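Local coordinates for protein enoyl-CoA Hydratase (Thermus thermophilus, PDB 1UIY) that probably catalyses the reversible hydration of (2E)-enoyl-CoA thioesters to (3S)-3-hydroxyacyl-CoA, a step of fatty acid beta-oxidation, as a homohexamer built from two trimers, at residues A[116-121]-A[174-179]. Numbering follows the deposited sequence.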
# COMPACT_ATOMS: atom_id res chain seq x y z
N CYS A 116 19.03 -4.60 13.50
CA CYS A 116 19.36 -3.55 14.45
C CYS A 116 19.31 -2.18 13.79
O CYS A 116 19.46 -2.07 12.57
CB CYS A 116 20.76 -3.77 15.04
SG CYS A 116 20.85 -4.95 16.42
N ASP A 117 19.08 -1.15 14.59
CA ASP A 117 19.01 0.23 14.09
C ASP A 117 20.25 0.61 13.31
O ASP A 117 20.17 1.10 12.19
CB ASP A 117 18.85 1.20 15.26
CG ASP A 117 17.42 1.37 15.66
OD1 ASP A 117 17.16 1.66 16.85
OD2 ASP A 117 16.55 1.24 14.77
N LEU A 118 21.41 0.39 13.92
CA LEU A 118 22.68 0.71 13.32
C LEU A 118 23.61 -0.48 13.47
O LEU A 118 23.41 -1.33 14.35
CB LEU A 118 23.28 1.94 14.01
CG LEU A 118 22.39 3.18 14.00
CD1 LEU A 118 22.82 4.13 15.09
CD2 LEU A 118 22.46 3.85 12.65
N VAL A 119 24.63 -0.55 12.63
CA VAL A 119 25.57 -1.67 12.67
C VAL A 119 27.01 -1.23 12.57
O VAL A 119 27.37 -0.44 11.70
CB VAL A 119 25.32 -2.66 11.50
CG1 VAL A 119 26.29 -3.82 11.60
CG2 VAL A 119 23.89 -3.16 11.50
N VAL A 120 27.83 -1.73 13.48
CA VAL A 120 29.26 -1.44 13.46
C VAL A 120 29.90 -2.80 13.26
O VAL A 120 29.74 -3.70 14.08
CB VAL A 120 29.74 -0.82 14.77
CG1 VAL A 120 31.21 -0.47 14.65
CG2 VAL A 120 28.93 0.42 15.10
N MSE A 121 30.63 -2.94 12.16
CA MSE A 121 31.26 -4.21 11.83
C MSE A 121 32.79 -4.21 11.95
O MSE A 121 33.46 -3.21 11.64
CB MSE A 121 30.84 -4.61 10.41
CG MSE A 121 31.41 -5.92 9.92
SE MSE A 121 30.77 -6.39 8.16
CE MSE A 121 29.92 -8.06 8.61
N LEU A 174 24.71 -1.94 4.30
CA LEU A 174 24.38 -3.00 5.24
C LEU A 174 24.89 -2.61 6.61
O LEU A 174 24.31 -3.00 7.62
CB LEU A 174 25.01 -4.33 4.80
CG LEU A 174 24.47 -5.00 3.54
CD1 LEU A 174 25.38 -6.15 3.13
CD2 LEU A 174 23.06 -5.50 3.78
N VAL A 175 25.96 -1.84 6.66
CA VAL A 175 26.52 -1.41 7.95
C VAL A 175 26.82 0.08 7.92
O VAL A 175 27.14 0.64 6.87
CB VAL A 175 27.81 -2.19 8.30
CG1 VAL A 175 27.48 -3.66 8.47
CG2 VAL A 175 28.85 -2.01 7.20
N ASN A 176 26.73 0.74 9.08
CA ASN A 176 26.99 2.17 9.14
C ASN A 176 28.46 2.51 9.27
O ASN A 176 28.96 3.41 8.59
CB ASN A 176 26.22 2.82 10.29
CG ASN A 176 24.72 2.67 10.15
OD1 ASN A 176 24.15 1.62 10.47
ND2 ASN A 176 24.07 3.71 9.66
N ARG A 177 29.16 1.81 10.17
CA ARG A 177 30.58 2.06 10.41
C ARG A 177 31.44 0.82 10.48
O ARG A 177 30.95 -0.28 10.76
CB ARG A 177 30.77 2.84 11.71
CG ARG A 177 30.83 4.34 11.52
CD ARG A 177 29.60 5.03 12.06
NE ARG A 177 29.10 6.00 11.10
CZ ARG A 177 28.19 6.93 11.38
NH1 ARG A 177 27.67 7.02 12.60
NH2 ARG A 177 27.79 7.77 10.43
N ILE A 178 32.73 1.01 10.22
CA ILE A 178 33.70 -0.08 10.26
C ILE A 178 34.77 0.24 11.30
O ILE A 178 35.48 1.24 11.18
CB ILE A 178 34.42 -0.26 8.93
CG1 ILE A 178 33.40 -0.54 7.82
CG2 ILE A 178 35.40 -1.41 9.04
CD1 ILE A 178 34.02 -0.61 6.45
N ALA A 179 34.87 -0.60 12.32
CA ALA A 179 35.86 -0.40 13.38
C ALA A 179 37.12 -1.16 13.04
O ALA A 179 37.07 -2.25 12.47
CB ALA A 179 35.31 -0.88 14.72
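Val120 and Met121 pair in parallel with Arg177 and Ile178 in the crotonase-fold sheet, and Val119 lies beside the approach to that strand, residues 175 and 176. The short strand 177-179 is one of the two edge strands of the sheet within this chain, and strand 97-101 flanks 118-122 on its other side. Met121 N donates to Arg177 O and Ala179 N to Met121 O, both at 3.0 Å. Arg177 N continues the parallel pattern with a longer but nearly straight bond to Val119 O (3.3 Å, 172° at the hydrogen), and Asn176 N adds a second bond to the same oxygen at 2.9 Å; both donors lie in its carbonyl plane. The Asn176 side chain takes over the next pairing. Its CG stands anti to the carbonyl carbon (chi1 -61°), and the amide oxygen OD1 receives Val119 N at 3.1 Å, the donor tilted 23° from the carboxamide plane, in place of a backbone carbonyl. The Asn176 and Leu118 side chains cross at about a right angle, with Leu118 methyl CD2 3.4 Å from Asn176 ND2, and ND2 donates to Lys152 O of a second subunit, so both ends of the amide are used. That subunit also binds the end of Arg177, which leads away from the strand pair to a salt bridge with its Asp156. On the face carrying Val120 and Arg177, Val120 CG1 touches Ala179 CB beneath helix 184-197. On the side of Val119 and Met121, Val175 packs against both and against Ala169 of helix 166-172. Val175 CG1 lies anti to its carbonyl carbon and meets Val119 CG1 methyl to methyl, the two side chains crossing obliquely; the same Val175 CG1 also rests 4.0 Å from Met121 CB.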